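Local coordinates for beta-fructofuranosidase (Bifidobacterium adolescentis, PDB 6NOB), which probably hydrolyses terminal beta-fructofuranoside linkages, as in sucrose, as a member of glycoside hydrolase family 32, at residues A[287-292]-A[341-346]; A[236-241]-A[268-273]; A[4-9]-A[64-69]. All coordinates share one frame; numbering follows the deposited sequence.

Contact 1. Residues A[287-292]-A[341-346]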
loop_
_atom_site.group_PDB
_atom_site.type_symbol
_atom_site.label_atom_id
_atom_site.label_comp_id
_atom_site.label_asym_id
_atom_site.label_seq_id
_atom_site.Cartn_x
_atom_site.Cartn_y
_atom_site.Cartn_z
ATOM N N TYR A 287 16.293 -4.375 14.841
ATOM C CA TYR A 287 16.944 -3.909 13.627
ATOM C C TYR A 287 15.959 -3.172 12.730
ATOM O O TYR A 287 14.804 -3.583 12.585
ATOM C CB TYR A 287 17.595 -5.079 12.882
ATOM C CG TYR A 287 18.865 -5.529 13.563
ATOM C CD1 TYR A 287 18.822 -6.408 14.639
ATOM C CD2 TYR A 287 20.104 -5.041 13.159
ATOM C CE1 TYR A 287 19.982 -6.810 15.281
ATOM C CE2 TYR A 287 21.268 -5.437 13.792
ATOM C CZ TYR A 287 21.202 -6.320 14.852
ATOM O OH TYR A 287 22.357 -6.717 15.487
ATOM N N MET A 288 16.435 -2.076 12.137
ATOM C CA MET A 288 15.626 -1.176 11.325
ATOM C C MET A 288 16.314 -0.977 9.982
ATOM O O MET A 288 17.489 -0.592 9.935
ATOM C CB MET A 288 15.431 0.171 12.038
ATOM C CG MET A 288 14.835 1.286 11.176
ATOM S SD MET A 288 15.081 2.946 11.866
ATOM C CE MET A 288 14.151 2.862 13.396
ATOM N N VAL A 289 15.595 -1.244 8.897
ATOM C CA VAL A 289 16.068 -0.917 7.557
ATOM C C VAL A 289 15.404 0.378 7.118
ATOM O O VAL A 289 14.235 0.636 7.436
ATOM C CB VAL A 289 15.789 -2.051 6.550
ATOM C CG1 VAL A 289 16.636 -3.265 6.873
ATOM C CG2 VAL A 289 14.315 -2.414 6.539
ATOM N N THR A 290 16.158 1.208 6.407
ATOM C CA THR A 290 15.642 2.437 5.830
ATOM C C THR A 290 16.055 2.492 4.367
ATOM O O THR A 290 17.054 1.893 3.960
ATOM C CB THR A 290 16.147 3.680 6.583
ATOM O OG1 THR A 290 17.509 3.483 6.984
ATOM C CG2 THR A 290 15.304 3.928 7.823
ATOM N N ALA A 291 15.265 3.209 3.575
ATOM C CA ALA A 291 15.477 3.313 2.138
ATOM C C ALA A 291 16.217 4.610 1.826
ATOM O O ALA A 291 15.741 5.697 2.170
ATOM C CB ALA A 291 14.146 3.260 1.392
ATOM N N THR A 292 17.371 4.494 1.176
ATOM C CA THR A 292 18.152 5.658 0.769
ATOM C C THR A 292 19.058 5.255 -0.392
ATOM O O THR A 292 18.864 4.210 -1.022
ATOM C CB THR A 292 18.958 6.223 1.943
ATOM O OG1 THR A 292 19.583 7.449 1.543
ATOM C CG2 THR A 292 20.028 5.238 2.387
ATOM N N MET A 341 19.866 -0.138 1.347
ATOM C CA MET A 341 19.082 -0.309 2.567
ATOM C C MET A 341 20.019 -0.097 3.744
ATOM O O MET A 341 20.801 -0.984 4.097
ATOM C CB MET A 341 18.439 -1.688 2.622
ATOM C CG MET A 341 17.256 -1.857 1.713
ATOM S SD MET A 341 16.415 -3.408 2.054
ATOM C CE MET A 341 15.378 -3.522 0.599
ATOM N N THR A 342 19.945 1.080 4.350
ATOM C CA THR A 342 20.790 1.391 5.490
ATOM C C THR A 342 20.210 0.772 6.754
ATOM O O THR A 342 19.037 0.983 7.080
ATOM C CB THR A 342 20.943 2.903 5.637
ATOM O OG1 THR A 342 19.708 3.545 5.293
ATOM C CG2 THR A 342 22.055 3.406 4.725
ATOM N N LEU A 343 21.033 -0.000 7.455
ATOM C CA LEU A 343 20.605 -0.772 8.611
ATOM C C LEU A 343 20.974 -0.053 9.904
ATOM O O LEU A 343 22.080 0.479 10.039
ATOM C CB LEU A 343 21.239 -2.164 8.589
ATOM C CG LEU A 343 20.719 -3.181 9.604
ATOM C CD1 LEU A 343 19.255 -3.493 9.357
ATOM C CD2 LEU A 343 21.554 -4.449 9.556
ATOM N N PHE A 344 20.034 -0.042 10.850
ATOM C CA PHE A 344 20.233 0.519 12.178
ATOM C C PHE A 344 19.765 -0.484 13.222
ATOM O O PHE A 344 18.902 -1.325 12.957
ATOM C CB PHE A 344 19.468 1.835 12.370
ATOM C CG PHE A 344 19.877 2.928 11.424
ATOM C CD1 PHE A 344 19.338 3.001 10.149
ATOM C CD2 PHE A 344 20.784 3.896 11.820
ATOM C CE1 PHE A 344 19.707 4.011 9.283
ATOM C CE2 PHE A 344 21.158 4.908 10.959
ATOM C CZ PHE A 344 20.619 4.968 9.688
ATOM N N SER A 345 20.332 -0.387 14.424
ATOM C CA SER A 345 19.933 -1.268 15.513
ATOM C C SER A 345 19.897 -0.498 16.825
ATOM O O SER A 345 20.652 0.455 17.030
ATOM C CB SER A 345 20.872 -2.471 15.665
ATOM O OG SER A 345 22.182 -2.056 15.990
ATOM N N ALA A 346 19.011 -0.938 17.716
ATOM C CA ALA A 346 18.864 -0.351 19.039
ATOM C C ALA A 346 18.700 -1.455 20.072
ATOM O O ALA A 346 18.072 -2.482 19.800
ATOM C CB ALA A 346 17.663 0.600 19.100
#
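Ser345 sets its CB over one face of the Tyr287 ring, 3.8 Å from the ring centroid and 24° off the normal, a CH-pi contact displaced toward the CD2-CE2 rim. Leu343 approaches the same ring obliquely, its CD2 lying 3.9 Å from Tyr287 CD2. On the opposite face of the sheet, Thr290 OG1 and Met288 O both lie at the edge of the Phe344 ring, the hydroxyl in its plane and 3.2 Å from CE1. Met288 SD makes a long, oblique Met-aromatic contact with the Phe344 ring, which also meets the ring of Tyr358.

The backbones form an antiparallel ladder. Met288 and Phe344 exchange two hydrogen bonds, N to O in each direction, the one from Met288 N to Phe344 O being 2.7 Å long. Thr290 N donates to Thr342 O, and the return bond from Thr342 N to Thr290 O is weak. Between these pairs Val289 CG1 rests 3.6 Å from Leu343 CD1; the two residues fill the apolar part of this face, Val289 on Pro377 and Leu379, Leu343 on Val362.

Both threonines turn OG1 between their own backbone N and carbonyl carbon (chi1 38° for Thr290, 37° for Thr342). The two hydroxyl oxygens thereby come to 2.8 Å, close enough for a hydrogen bond. Thr292 CG2 crosses Thr342 at about a right angle, 3.4 Å from its OG1. Threonine's beta-branching favours the extended backbone, and its hydroxyl can bond across the strands. At the other end Ser345 OG is held by Glu359 and Arg285, and Tyr287 OH by Asp282 N.

The contact joins neighbouring strands of one blade of the family's five-bladed beta-propeller. All its touching residues are buried, so the polar threonine atoms lie within hydrogen-bonding distance of protein atoms, beside a ladder of backbone bonds.

Contact 2. Residues A[236-241]-A[268-273]. With EDO (1,2-ethanediol), chain C.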
loop_
_atom_site.group_PDB
_atom_site.type_symbol
_atom_site.label_atom_id
_atom_site.label_comp_id
_atom_site.label_asym_id
_atom_site.label_seq_id
_atom_site.Cartn_x
_atom_site.Cartn_y
_atom_site.Cartn_z
ATOM N N GLU A 236 14.277 14.415 5.514
ATOM C CA GLU A 236 13.574 13.223 5.972
ATOM C C GLU A 236 14.278 12.652 7.194
ATOM O O GLU A 236 15.509 12.556 7.221
ATOM C CB GLU A 236 13.486 12.177 4.855
ATOM C CG GLU A 236 12.468 12.545 3.783
ATOM C CD GLU A 236 12.280 11.467 2.733
ATOM O OE1 GLU A 236 13.192 10.629 2.558
ATOM O OE2 GLU A 236 11.214 11.460 2.080
ATOM N N TYR A 237 13.490 12.278 8.200
ATOM C CA TYR A 237 14.000 11.723 9.446
ATOM C C TYR A 237 12.953 10.775 10.015
ATOM O O TYR A 237 11.785 10.802 9.617
ATOM C CB TYR A 237 14.352 12.830 10.450
ATOM C CG TYR A 237 13.260 13.858 10.644
ATOM C CD1 TYR A 237 13.130 14.937 9.773
ATOM C CD2 TYR A 237 12.363 13.757 11.701
ATOM C CE1 TYR A 237 12.133 15.877 9.948
ATOM C CE2 TYR A 237 11.364 14.696 11.885
ATOM C CZ TYR A 237 11.253 15.754 11.005
ATOM O OH TYR A 237 10.260 16.695 11.179
ATOM N N GLN A 238 13.381 9.927 10.950
ATOM C CA GLN A 238 12.540 8.870 11.503
ATOM C C GLN A 238 12.123 9.207 12.929
ATOM O O GLN A 238 12.961 9.587 13.754
ATOM C CB GLN A 238 13.266 7.523 11.476
ATOM C CG GLN A 238 14.205 7.341 10.297
ATOM C CD GLN A 238 13.510 7.526 8.961
ATOM O OE1 GLN A 238 12.308 7.284 8.828
ATOM N NE2 GLN A 238 14.266 7.961 7.963
ATOM N N THR A 239 10.832 9.046 13.218
ATOM C CA THR A 239 10.267 9.342 14.527
ATOM C C THR A 239 9.523 8.118 15.054
ATOM O O THR A 239 9.308 7.134 14.342
ATOM C CB THR A 239 9.318 10.550 14.472
ATOM O OG1 THR A 239 8.124 10.192 13.763
ATOM C CG2 THR A 239 9.982 11.724 13.765
ATOM N N THR A 240 9.125 8.187 16.323
ATOM C CA THR A 240 8.374 7.115 16.957
ATOM C C THR A 240 7.198 7.694 17.731
ATOM O O THR A 240 7.209 8.860 18.133
ATOM C CB THR A 240 9.252 6.268 17.901
ATOM O OG1 THR A 240 8.591 5.030 18.186
ATOM C CG2 THR A 240 9.512 6.998 19.211
ATOM N N CYS A 241 6.178 6.862 17.923
ATOM C CA CYS A 241 5.019 7.217 18.730
ATOM C C CYS A 241 4.282 5.936 19.092
ATOM O O CYS A 241 4.534 4.871 18.521
ATOM C CB CYS A 241 4.103 8.219 18.008
ATOM S SG CYS A 241 3.406 7.671 16.441
ATOM N N ARG A 268 13.923 7.168 4.127
ATOM C CA ARG A 268 12.549 7.054 4.595
ATOM C C ARG A 268 12.112 5.596 4.697
ATOM O O ARG A 268 12.853 4.665 4.363
ATOM C CB ARG A 268 11.610 7.827 3.668
ATOM C CG ARG A 268 11.609 7.341 2.230
ATOM C CD ARG A 268 10.543 8.079 1.429
ATOM N NE ARG A 268 10.732 7.951 -0.012
ATOM C CZ ARG A 268 11.531 8.729 -0.733
ATOM N NH1 ARG A 268 12.227 9.694 -0.144
ATOM N NH2 ARG A 268 11.638 8.542 -2.042
ATOM N N ASP A 269 10.878 5.420 5.177
ATOM C CA ASP A 269 10.146 4.161 5.263
ATOM C C ASP A 269 10.824 3.170 6.206
ATOM O O ASP A 269 11.177 2.059 5.788
ATOM C CB ASP A 269 9.989 3.549 3.869
ATOM C CG ASP A 269 9.429 4.533 2.853
ATOM O OD1 ASP A 269 8.751 5.503 3.260
ATOM O OD2 ASP A 269 9.670 4.338 1.643
ATOM N N PRO A 270 10.993 3.510 7.485
ATOM C CA PRO A 270 11.684 2.593 8.400
ATOM C C PRO A 270 10.860 1.344 8.657
ATOM O O PRO A 270 9.646 1.409 8.861
ATOM C CB PRO A 270 11.843 3.421 9.678
ATOM C CG PRO A 270 10.682 4.362 9.641
ATOM C CD PRO A 270 10.480 4.701 8.187
ATOM N N LYS A 271 11.537 0.198 8.650
ATOM C CA LYS A 271 10.915 -1.092 8.934
ATOM C C LYS A 271 11.724 -1.767 10.033
ATOM O O LYS A 271 12.897 -2.095 9.830
ATOM C CB LYS A 271 10.848 -1.961 7.677
ATOM C CG LYS A 271 9.501 -2.631 7.455
ATOM C CD LYS A 271 9.175 -3.580 8.594
ATOM C CE LYS A 271 7.812 -4.218 8.412
ATOM N NZ LYS A 271 7.487 -5.131 9.547
ATOM N N VAL A 272 11.105 -1.963 11.193
ATOM C CA VAL A 272 11.783 -2.487 12.374
ATOM C C VAL A 272 11.385 -3.949 12.542
ATOM O O VAL A 272 10.201 -4.265 12.709
ATOM C CB VAL A 272 11.444 -1.661 13.626
ATOM C CG1 VAL A 272 12.162 -2.209 14.852
ATOM C CG2 VAL A 272 11.812 -0.200 13.413
ATOM N N GLU A 273 12.373 -4.839 12.492
ATOM C CA GLU A 273 12.154 -6.279 12.560
ATOM C C GLU A 273 12.798 -6.814 13.829
ATOM O O GLU A 273 13.994 -6.610 14.052
ATOM C CB GLU A 273 12.736 -6.984 11.337
ATOM C CG GLU A 273 12.725 -8.501 11.443
ATOM C CD GLU A 273 11.328 -9.066 11.615
ATOM O OE1 GLU A 273 10.393 -8.551 10.964
ATOM O OE2 GLU A 273 11.166 -10.023 12.403
HETATM C C1 EDO C . 18.285 15.400 8.501
HETATM O O1 EDO C . 19.027 14.933 7.367
HETATM C C2 EDO C . 17.345 14.317 9.021
HETATM O O2 EDO C . 17.878 13.009 8.766
#
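Arg268 NH1 grips both carboxylate oxygens of Glu236 in a salt bridge. Its hydrogen bond to Glu236 OE1 is 3.0 Å long and arrives on the syn side, 17° out of the carboxylate plane; that to Glu236 OE2 is equally long but weak. Both bonds come from NH1 and the carboxylate and guanidinium planes stand 80° apart, unlike a coplanar two-nitrogen pair. The long arginine, extended from CG to NE, suits a buried place among several acids: Asp266 also binds NH1, and Glu375 takes NH2. Glu236 OE1 is also bonded to Phe267 N, and OE2 to His224 ND1.

Van der Waals contact is supplied by Gln238, whose OE1 lies 3.2 Å from Pro270 CD and 3.4 Å from Pro270 CG. The amide's polar ends are satisfied by Thr222 OG1 and by Phe267 O.

A bound 1,2-ethanediol, probably from the crystallisation liquor, donates from O2 to Glu236 O at 2.9 Å.

Arg268, Asp269 and Pro270 form the RDP sequence motif, which in family relatives helps to build the active-site pocket. The axes of the two segments approach to 7.4 Å, with 34° between their directions, and belong to different sheets, consistent with neighbouring propeller blades. Strand 268-273 is outermost in its sheet, while strand 235-243 pairs with strands 216-227 and 253-256; Thr222, on strand 216-227, touches both Arg268 and Pro270.

Contact 3. Residues A[4-9]-A[64-69]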
loop_
_atom_site.group_PDB
_atom_site.type_symbol
_atom_site.label_atom_id
_atom_site.label_comp_id
_atom_site.label_asym_id
_atom_site.label_seq_id
_atom_site.Cartn_x
_atom_site.Cartn_y
_atom_site.Cartn_z
ATOM N N THR A 4 -22.649 29.848 2.276
ATOM C CA THR A 4 -22.863 29.049 3.477
ATOM C C THR A 4 -23.451 27.683 3.118
ATOM O O THR A 4 -24.590 27.586 2.656
ATOM C CB THR A 4 -23.790 29.779 4.476
ATOM O OG1 THR A 4 -23.057 30.817 5.136
ATOM C CG2 THR A 4 -24.319 28.815 5.527
ATOM N N TYR A 5 -22.659 26.632 3.320
ATOM C CA TYR A 5 -23.065 25.260 3.046
ATOM C C TYR A 5 -23.554 24.604 4.333
ATOM O O TYR A 5 -22.958 24.786 5.399
ATOM C CB TYR A 5 -21.902 24.460 2.451
ATOM C CG TYR A 5 -22.314 23.177 1.762
ATOM C CD1 TYR A 5 -23.105 23.203 0.618
ATOM C CD2 TYR A 5 -21.903 21.939 2.248
ATOM C CE1 TYR A 5 -23.484 22.033 -0.019
ATOM C CE2 TYR A 5 -22.278 20.762 1.617
ATOM C CZ TYR A 5 -23.067 20.818 0.484
ATOM O OH TYR A 5 -23.442 19.657 -0.148
ATOM N N SER A 6 -24.636 23.831 4.230
ATOM C CA SER A 6 -25.304 23.295 5.407
ATOM C C SER A 6 -25.758 21.862 5.165
ATOM O O SER A 6 -26.236 21.530 4.077
ATOM C CB SER A 6 -26.508 24.162 5.790
ATOM O OG SER A 6 -26.736 24.128 7.186
ATOM N N ILE A 7 -25.607 21.016 6.191
ATOM C CA ILE A 7 -26.083 19.636 6.162
ATOM C C ILE A 7 -26.712 19.294 7.507
ATOM O O ILE A 7 -26.519 19.989 8.508
ATOM C CB ILE A 7 -24.965 18.616 5.841
ATOM C CG1 ILE A 7 -23.913 18.604 6.952
ATOM C CG2 ILE A 7 -24.336 18.900 4.484
ATOM C CD1 ILE A 7 -22.970 17.421 6.885
ATOM N N SER A 8 -27.471 18.198 7.521
ATOM C CA SER A 8 -28.091 17.670 8.729
ATOM C C SER A 8 -27.520 16.291 9.030
ATOM O O SER A 8 -27.344 15.471 8.122
ATOM C CB SER A 8 -29.613 17.589 8.578
ATOM O OG SER A 8 -30.256 17.734 9.832
ATOM N N VAL A 9 -27.233 16.035 10.307
ATOM C CA VAL A 9 -26.509 14.840 10.730
ATOM C C VAL A 9 -27.180 14.257 11.967
ATOM O O VAL A 9 -27.426 14.976 12.941
ATOM C CB VAL A 9 -25.028 15.151 11.029
ATOM C CG1 VAL A 9 -24.369 13.988 11.762
ATOM C CG2 VAL A 9 -24.277 15.476 9.750
ATOM N N THR A 64 -30.390 15.050 16.106
ATOM C CA THR A 64 -30.267 15.554 14.745
ATOM C C THR A 64 -29.765 16.990 14.828
ATOM O O THR A 64 -30.465 17.871 15.340
ATOM C CB THR A 64 -31.600 15.478 14.004
ATOM O OG1 THR A 64 -32.085 14.128 14.026
ATOM C CG2 THR A 64 -31.427 15.925 12.559
ATOM N N VAL A 65 -28.551 17.222 14.334
ATOM C CA VAL A 65 -27.910 18.525 14.407
ATOM C C VAL A 65 -27.681 19.051 12.997
ATOM O O VAL A 65 -27.628 18.297 12.021
ATOM C CB VAL A 65 -26.579 18.474 15.186
ATOM C CG1 VAL A 65 -26.811 17.984 16.604
ATOM C CG2 VAL A 65 -25.577 17.583 14.468
ATOM N N THR A 66 -27.542 20.370 12.902
ATOM C CA THR A 66 -27.305 21.065 11.644
ATOM C C THR A 66 -25.880 21.599 11.645
ATOM O O THR A 66 -25.498 22.349 12.550
ATOM C CB THR A 66 -28.304 22.206 11.453
ATOM O OG1 THR A 66 -29.623 21.669 11.288
ATOM C CG2 THR A 66 -27.940 23.040 10.236
ATOM N N VAL A 67 -25.099 21.212 10.640
ATOM C CA VAL A 67 -23.709 21.630 10.507
ATOM C C VAL A 67 -23.630 22.679 9.407
ATOM O O VAL A 67 -24.121 22.457 8.292
ATOM C CB VAL A 67 -22.786 20.438 10.200
ATOM C CG1 VAL A 67 -21.327 20.860 10.291
ATOM C CG2 VAL A 67 -23.080 19.282 11.148
ATOM N N ALA A 68 -23.016 23.818 9.718
ATOM C CA ALA A 68 -22.963 24.951 8.807
ATOM C C ALA A 68 -21.517 25.357 8.580
ATOM O O ALA A 68 -20.749 25.496 9.538
ATOM C CB ALA A 68 -23.765 26.138 9.353
ATOM N N ALA A 69 -21.152 25.550 7.315
ATOM C CA ALA A 69 -19.824 26.007 6.932
ATOM C C ALA A 69 -19.930 27.354 6.231
ATOM O O ALA A 69 -20.878 27.601 5.481
ATOM C CB ALA A 69 -19.132 24.998 6.014
#
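Tyr5, Ile7 and Val9 each exchange two backbone hydrogen bonds with a partner across the contact: Ala69, Val67 and Val65 respectively. The six N-H and six C=O groups of these residues are all satisfied. Ala69 N reaches Tyr5 O at 2.7 Å, with an N-H...O angle of 171°. The return bond from Tyr5 N to Ala69 O is 3.0 Å long and more bent, at 137°. The inner pair is regular, with Ile7 N 2.9 Å from Val67 O.

Two serines add weak second donors to carbonyls already in use. Ser6 OG lies 3.3 Å from Val67 O, and Ser8 OG lies 3.5 Å from Val65 O. In Ser8 the hydroxyl is anti to the backbone N (chi1 -151°), and it also meets Thr64 CG2. Small, mostly hydroxyl-bearing residues are at home on this side, which carries Ser6, Ser8, Thr66 and Ala68 and is largely solvent-facing. At the start of the pairing, Thr4 OG1 is hydrogen-bonded to Ser70 OG.

The other side is mostly apolar, buried at the valines and Ala69, while Tyr5 at its end is exposed. Ile7 and Val67 lie side by side and point the same way, with Ile7 CG1 3.9 Å from Val67 CB, and Val9 CG2 approaches Val67 CG2 at 4.2 Å. Beta-branched chains suit the extended backbone.

Strand 5-10 is outermost in a four-stranded antiparallel sheet, and strand 64-70 lies between it and strand 30-34. Thr66 and Ala68 therefore make their backbone bonds to Ala34 and Thr32. Against the apolar side, Val67 packs on Leu17 and Leu19 of strand 16-23, in a second four-stranded antiparallel sheet, consistent with a small beta-sandwich.

From the N terminus, contact 3 comes first, closing a long loop that runs through the strands of the N-terminal sheets. Contact 2 follows, bringing strand 268-273 back against strand 235-243, and contact 1 closes last, across the excursion between strands 285-295 and 337-347. The three loops run in series; none nests in or crosses another. Contacts 1 and 2 touch, their centres about 9 Å apart, because strands 268-273 and 285-295 are sheet neighbours. Contact 1 thus builds the interior of one propeller blade, and contact 2 probably ties that blade to a neighbouring one. Contact 3 stands apart, its centre about 40 Å from that of contact 2, and fastens the first strand to the N-terminal sheet.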